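Long-range contact in glycosyl hydrolase family 2, TIM barrel domain protein (Faecalibacterium prausnitzii A2-165, PDB 6ED2), which is a gut-bacterial beta-glucuronidase of glycosyl hydrolase family 2, probably removing terminal glucuronic acid from beta-glucuronide conjugates: residues A[112-126]-A[154-168]. Sequence-based numbering, arbitrary orientation.
Sequences LRFGSVTHRARVFVN and NKLSVLANNELSETM
R120 and N161 face each other as a hydrogen-bonded pair near one end of the antiparallel ladder between strands 120-125 and 154-161, whose axes approach to 4.6 Å. At this end H119 and R120 both face N161, a classic beta bulge: H119 N bonds N161 O at 2.8 Å, while R120 N reaches the same oxygen only weakly. With CG between its backbone N and carbonyl carbon (chi1 56°) and a bend at chi3, R120 runs alongside N161. Its NH1 then donates to E163 O (2.9 Å) and N161 OD1 (3.0 Å), both near the guanidinium plane; NH2 adds a weak bond to M168 SD, and NE pairs with E134. N161 OD1 also accepts from E163 N in an Asx turn, the two donors coming from opposite faces of its amide plane. Replacing R120 by an alanine would probably leave E163 O and E134 without this partner and N161 OD1 with E163 N alone of its two donors. Next to the R120 guanidinium, M168 CE sits over one face of the H119 imidazole, whose NE2 bonds N192. L159 lies side by side with R122, CD2 to NH1 4.0 Å, while R122 NE forms a salt bridge with E129; L159 CB meets the F124 ring edge. On the other face, L156 CD1 packs on V123 CG1 (3.6 Å), meets L112 CD1 tip to tip and lies at the F114 ring edge, and V158 CG2 approaches F114 CE1 (3.8 Å). Strand 112-114 stays 11.4 Å from strand 154-161 between axes, so these side chains fill the space between two sheet layers of the sugar-binding domain. The chemistry thus divides: apolar contacts join the layers, whereas in-plane bonds from the R120 guanidinium tie the chain leaving strand 154-161 back to strand 120-125.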
loop_
_atom_site.group_PDB
_atom_site.type_symbol
_atom_site.label_atom_id
_atom_site.label_comp_id
_atom_site.label_asym_id
_atom_site.label_seq_id
_atom_site.Cartn_x
_atom_site.Cartn_y
_atom_site.Cartn_z
ATOM N N LEU A 112 12.307 32.024 -32.680
ATOM C CA LEU A 112 11.978 31.229 -31.497
ATOM C C LEU A 112 11.187 29.985 -31.890
ATOM O O LEU A 112 10.233 30.078 -32.661
ATOM C CB LEU A 112 11.151 32.058 -30.518
ATOM C CG LEU A 112 11.870 33.276 -29.957
ATOM C CD1 LEU A 112 10.869 34.198 -29.297
ATOM C CD2 LEU A 112 12.961 32.824 -28.977
ATOM N N ARG A 113 11.580 28.824 -31.365
ATOM C CA ARG A 113 10.820 27.589 -31.522
ATOM C C ARG A 113 10.216 27.167 -30.186
ATOM O O ARG A 113 10.924 27.091 -29.169
ATOM C CB ARG A 113 11.689 26.450 -32.064
ATOM C CG ARG A 113 11.101 25.041 -31.777
ATOM C CD ARG A 113 9.862 24.694 -32.659
ATOM N NE ARG A 113 10.193 24.629 -34.086
ATOM C CZ ARG A 113 10.592 23.531 -34.734
ATOM N NH1 ARG A 113 10.723 22.367 -34.097
ATOM N NH2 ARG A 113 10.874 23.599 -36.037
ATOM N N PHE A 114 8.915 26.903 -30.190
ATOM C CA PHE A 114 8.228 26.243 -29.089
ATOM C C PHE A 114 7.892 24.815 -29.501
ATOM O O PHE A 114 7.136 24.604 -30.462
ATOM C CB PHE A 114 6.963 26.999 -28.704
ATOM C CG PHE A 114 7.228 28.392 -28.225
ATOM C CD1 PHE A 114 7.316 28.663 -26.866
ATOM C CD2 PHE A 114 7.405 29.428 -29.127
ATOM C CE1 PHE A 114 7.580 29.949 -26.414
ATOM C CE2 PHE A 114 7.666 30.726 -28.683
ATOM C CZ PHE A 114 7.758 30.984 -27.330
ATOM N N GLY A 115 8.492 23.840 -28.811
ATOM C CA GLY A 115 8.081 22.455 -28.989
ATOM C C GLY A 115 6.572 22.312 -28.898
ATOM O O GLY A 115 5.946 21.660 -29.737
ATOM N N SER A 116 5.962 22.966 -27.906
ATOM C CA SER A 116 4.510 23.051 -27.796
ATOM C C SER A 116 4.161 24.068 -26.719
ATOM O O SER A 116 4.965 24.354 -25.823
ATOM C CB SER A 116 3.868 21.695 -27.459
ATOM O OG SER A 116 4.222 21.269 -26.150
ATOM N N VAL A 117 2.953 24.620 -26.831
ATOM C CA VAL A 117 2.315 25.377 -25.761
ATOM C C VAL A 117 0.870 24.909 -25.701
ATOM O O VAL A 117 0.178 24.891 -26.724
ATOM C CB VAL A 117 2.392 26.907 -25.977
ATOM C CG1 VAL A 117 1.705 27.633 -24.833
ATOM C CG2 VAL A 117 3.855 27.390 -26.092
ATOM N N THR A 118 0.416 24.501 -24.525
ATOM C CA THR A 118 -0.872 23.829 -24.377
ATOM C C THR A 118 -1.854 24.773 -23.704
ATOM O O THR A 118 -1.585 25.241 -22.593
ATOM C CB THR A 118 -0.685 22.549 -23.569
ATOM O OG1 THR A 118 0.331 21.745 -24.201
ATOM C CG2 THR A 118 -1.993 21.777 -23.455
ATOM N N HIS A 119 -2.988 25.071 -24.355
ATOM C CA HIS A 119 -3.456 24.525 -25.638
ATOM C C HIS A 119 -3.265 25.478 -26.833
ATOM O O HIS A 119 -3.299 25.065 -27.985
ATOM C CB HIS A 119 -4.952 24.203 -25.540
ATOM C CG HIS A 119 -5.263 22.963 -24.774
ATOM N ND1 HIS A 119 -4.892 21.707 -25.210
ATOM C CD2 HIS A 119 -5.926 22.779 -23.609
ATOM C CE1 HIS A 119 -5.298 20.804 -24.333
ATOM N NE2 HIS A 119 -5.924 21.430 -23.350
ATOM N N ARG A 120 -3.148 26.769 -26.544
ATOM C CA ARG A 120 -3.005 27.791 -27.574
ATOM C C ARG A 120 -2.117 28.886 -27.003
ATOM O O ARG A 120 -1.955 29.000 -25.784
ATOM C CB ARG A 120 -4.366 28.357 -28.011
ATOM C CG ARG A 120 -5.224 28.948 -26.863
ATOM C CD ARG A 120 -6.715 29.067 -27.266
ATOM N NE ARG A 120 -7.166 27.784 -27.791
ATOM C CZ ARG A 120 -7.728 26.831 -27.053
ATOM N NH1 ARG A 120 -7.957 27.018 -25.751
ATOM N NH2 ARG A 120 -8.078 25.692 -27.626
ATOM N N ALA A 121 -1.548 29.702 -27.885
ATOM C CA ALA A 121 -0.545 30.667 -27.448
ATOM C C ALA A 121 -0.571 31.924 -28.312
ATOM O O ALA A 121 -0.804 31.863 -29.524
ATOM C CB ALA A 121 0.856 30.041 -27.479
ATOM N N ARG A 122 -0.334 33.059 -27.663
ATOM C CA ARG A 122 0.017 34.318 -28.311
ATOM C C ARG A 122 1.372 34.743 -27.764
ATOM O O ARG A 122 1.537 34.893 -26.547
ATOM C CB ARG A 122 -1.041 35.395 -28.056
ATOM C CG ARG A 122 -2.414 35.034 -28.622
ATOM C CD ARG A 122 -3.483 36.010 -28.209
ATOM N NE ARG A 122 -3.187 37.370 -28.652
ATOM C CZ ARG A 122 -3.876 38.431 -28.244
ATOM N NH1 ARG A 122 -4.891 38.270 -27.392
ATOM N NH2 ARG A 122 -3.560 39.645 -28.678
ATOM N N VAL A 123 2.342 34.918 -28.653
ATOM C CA VAL A 123 3.719 35.189 -28.270
ATOM C C VAL A 123 4.035 36.656 -28.535
ATOM O O VAL A 123 3.773 37.173 -29.629
ATOM C CB VAL A 123 4.689 34.263 -29.017
ATOM C CG1 VAL A 123 6.141 34.610 -28.689
ATOM C CG2 VAL A 123 4.371 32.816 -28.667
ATOM N N PHE A 124 4.599 37.321 -27.530
ATOM C CA PHE A 124 5.058 38.695 -27.627
ATOM C C PHE A 124 6.554 38.741 -27.349
ATOM O O PHE A 124 7.050 38.061 -26.445
ATOM C CB PHE A 124 4.324 39.599 -26.632
ATOM C CG PHE A 124 2.830 39.544 -26.753
ATOM C CD1 PHE A 124 2.142 40.538 -27.427
ATOM C CD2 PHE A 124 2.104 38.497 -26.187
ATOM C CE1 PHE A 124 0.758 40.490 -27.541
ATOM C CE2 PHE A 124 0.721 38.442 -26.308
ATOM C CZ PHE A 124 0.053 39.441 -26.986
ATOM N N VAL A 125 7.270 39.532 -28.140
ATOM C CA VAL A 125 8.664 39.844 -27.878
ATOM C C VAL A 125 8.779 41.362 -27.750
ATOM O O VAL A 125 8.341 42.103 -28.638
ATOM C CB VAL A 125 9.585 39.279 -28.965
ATOM C CG1 VAL A 125 10.981 39.884 -28.871
ATOM C CG2 VAL A 125 9.657 37.772 -28.814
ATOM N N ASN A 126 9.321 41.820 -26.621
ATOM C CA ASN A 126 9.384 43.250 -26.305
ATOM C C ASN A 126 8.031 43.916 -26.504
ATOM O O ASN A 126 7.930 45.001 -27.073
ATOM C CB ASN A 126 10.459 43.951 -27.135
ATOM C CG ASN A 126 11.830 43.338 -26.929
ATOM O OD1 ASN A 126 12.174 42.929 -25.810
ATOM N ND2 ASN A 126 12.609 43.234 -28.008
ATOM N N ASN A 154 16.093 40.634 -24.279
ATOM C CA ASN A 154 14.784 40.784 -24.893
ATOM C C ASN A 154 13.748 40.059 -24.055
ATOM O O ASN A 154 14.025 38.985 -23.510
ATOM C CB ASN A 154 14.812 40.238 -26.323
ATOM C CG ASN A 154 15.724 41.048 -27.225
ATOM O OD1 ASN A 154 15.271 41.976 -27.889
ATOM N ND2 ASN A 154 17.012 40.719 -27.235
ATOM N N LYS A 155 12.558 40.646 -23.949
ATOM C CA LYS A 155 11.489 40.061 -23.154
ATOM C C LYS A 155 10.638 39.127 -24.012
ATOM O O LYS A 155 10.155 39.514 -25.082
ATOM C CB LYS A 155 10.611 41.140 -22.530
ATOM C CG LYS A 155 9.464 40.540 -21.737
ATOM C CD LYS A 155 9.075 41.413 -20.570
ATOM C CE LYS A 155 10.100 41.324 -19.465
ATOM N NZ LYS A 155 9.743 42.267 -18.371
ATOM N N LEU A 156 10.468 37.895 -23.543
ATOM C CA LEU A 156 9.609 36.907 -24.178
ATOM C C LEU A 156 8.417 36.680 -23.270
ATOM O O LEU A 156 8.584 36.205 -22.140
ATOM C CB LEU A 156 10.360 35.602 -24.414
ATOM C CG LEU A 156 9.558 34.394 -24.875
ATOM C CD1 LEU A 156 8.717 34.743 -26.118
ATOM C CD2 LEU A 156 10.538 33.265 -25.157
ATOM N N SER A 157 7.227 37.029 -23.751
ATOM C CA SER A 157 5.988 36.806 -23.015
ATOM C C SER A 157 5.080 35.893 -23.821
ATOM O O SER A 157 4.881 36.112 -25.020
ATOM C CB SER A 157 5.263 38.118 -22.718
ATOM O OG SER A 157 6.181 39.077 -22.238
ATOM N N VAL A 158 4.516 34.887 -23.164
ATOM C CA VAL A 158 3.602 33.956 -23.809
ATOM C C VAL A 158 2.272 34.025 -23.078
ATOM O O VAL A 158 2.197 33.741 -21.876
ATOM C CB VAL A 158 4.155 32.523 -23.835
ATOM C CG1 VAL A 158 3.157 31.577 -24.513
ATOM C CG2 VAL A 158 5.490 32.482 -24.559
ATOM N N LEU A 159 1.228 34.418 -23.802
ATOM C CA LEU A 159 -0.140 34.345 -23.308
ATOM C C LEU A 159 -0.713 33.020 -23.792
ATOM O O LEU A 159 -0.920 32.824 -24.997
ATOM C CB LEU A 159 -0.963 35.531 -23.798
ATOM C CG LEU A 159 -2.474 35.401 -23.627
ATOM C CD1 LEU A 159 -2.839 35.088 -22.180
ATOM C CD2 LEU A 159 -3.174 36.678 -24.108
ATOM N N ALA A 160 -0.931 32.098 -22.862
ATOM C CA ALA A 160 -1.454 30.785 -23.184
ATOM C C ALA A 160 -2.848 30.630 -22.588
ATOM O O ALA A 160 -3.278 31.407 -21.729
ATOM C CB ALA A 160 -0.505 29.684 -22.684
ATOM N N ASN A 161 -3.564 29.616 -23.072
ATOM C CA ASN A 161 -4.936 29.363 -22.652
ATOM C C ASN A 161 -5.175 27.860 -22.719
ATOM O O ASN A 161 -4.673 27.191 -23.626
ATOM C CB ASN A 161 -5.928 30.130 -23.551
ATOM C CG ASN A 161 -7.375 29.956 -23.116
ATOM O OD1 ASN A 161 -8.005 28.963 -23.439
ATOM N ND2 ASN A 161 -7.892 30.913 -22.359
ATOM N N ASN A 162 -5.917 27.320 -21.747
ATOM C CA ASN A 162 -6.157 25.879 -21.717
ATOM C C ASN A 162 -7.642 25.533 -21.706
ATOM O O ASN A 162 -8.015 24.418 -21.313
ATOM C CB ASN A 162 -5.455 25.244 -20.516
ATOM C CG ASN A 162 -6.019 25.720 -19.195
ATOM O OD1 ASN A 162 -6.797 26.674 -19.147
ATOM N ND2 ASN A 162 -5.622 25.060 -18.104
ATOM N N GLU A 163 -8.496 26.465 -22.115
ATOM C CA GLU A 163 -9.922 26.186 -22.173
ATOM C C GLU A 163 -10.219 25.168 -23.266
ATOM O O GLU A 163 -9.531 25.094 -24.288
ATOM C CB GLU A 163 -10.710 27.474 -22.403
ATOM C CG GLU A 163 -10.710 28.358 -21.189
ATOM C CD GLU A 163 -11.303 29.741 -21.435
ATOM O OE1 GLU A 163 -10.530 30.703 -21.588
ATOM O OE2 GLU A 163 -12.538 29.875 -21.426
ATOM N N LEU A 164 -11.239 24.355 -23.014
ATOM C CA LEU A 164 -11.676 23.313 -23.924
ATOM C C LEU A 164 -12.950 23.724 -24.660
ATOM O O LEU A 164 -13.798 24.443 -24.126
ATOM C CB LEU A 164 -11.914 22.021 -23.148
ATOM C CG LEU A 164 -10.667 21.432 -22.480
ATOM C CD1 LEU A 164 -11.032 20.155 -21.739
ATOM C CD2 LEU A 164 -9.558 21.184 -23.511
ATOM N N SER A 165 -13.087 23.244 -25.894
ATOM C CA SER A 165 -14.301 23.470 -26.677
ATOM C C SER A 165 -14.517 22.273 -27.591
ATOM O O SER A 165 -13.701 21.346 -27.639
ATOM C CB SER A 165 -14.214 24.757 -27.503
ATOM O OG SER A 165 -13.415 24.512 -28.651
ATOM N N GLU A 166 -15.624 22.310 -28.336
ATOM C CA GLU A 166 -15.980 21.259 -29.274
ATOM C C GLU A 166 -15.396 21.485 -30.667
ATOM O O GLU A 166 -15.695 20.709 -31.583
ATOM C CB GLU A 166 -17.504 21.127 -29.359
ATOM C CG GLU A 166 -18.149 20.858 -28.009
ATOM C CD GLU A 166 -19.637 20.542 -28.100
ATOM O OE1 GLU A 166 -20.260 20.859 -29.139
ATOM O OE2 GLU A 166 -20.172 19.941 -27.138
ATOM N N THR A 167 -14.574 22.519 -30.854
ATOM C CA THR A 167 -13.952 22.762 -32.149
ATOM C C THR A 167 -12.438 22.567 -32.127
ATOM O O THR A 167 -11.768 22.913 -33.106
ATOM C CB THR A 167 -14.295 24.170 -32.656
ATOM O OG1 THR A 167 -14.048 25.130 -31.624
ATOM C CG2 THR A 167 -15.755 24.249 -33.056
ATOM N N MET A 168 -11.884 21.995 -31.060
ATOM C CA MET A 168 -10.443 21.829 -30.925
ATOM C C MET A 168 -10.087 20.361 -30.716
ATOM O O MET A 168 -10.929 19.521 -30.393
ATOM C CB MET A 168 -9.904 22.645 -29.744
ATOM C CG MET A 168 -10.494 22.178 -28.414
ATOM S SD MET A 168 -9.787 22.982 -26.963
ATOM C CE MET A 168 -8.204 22.117 -26.819
#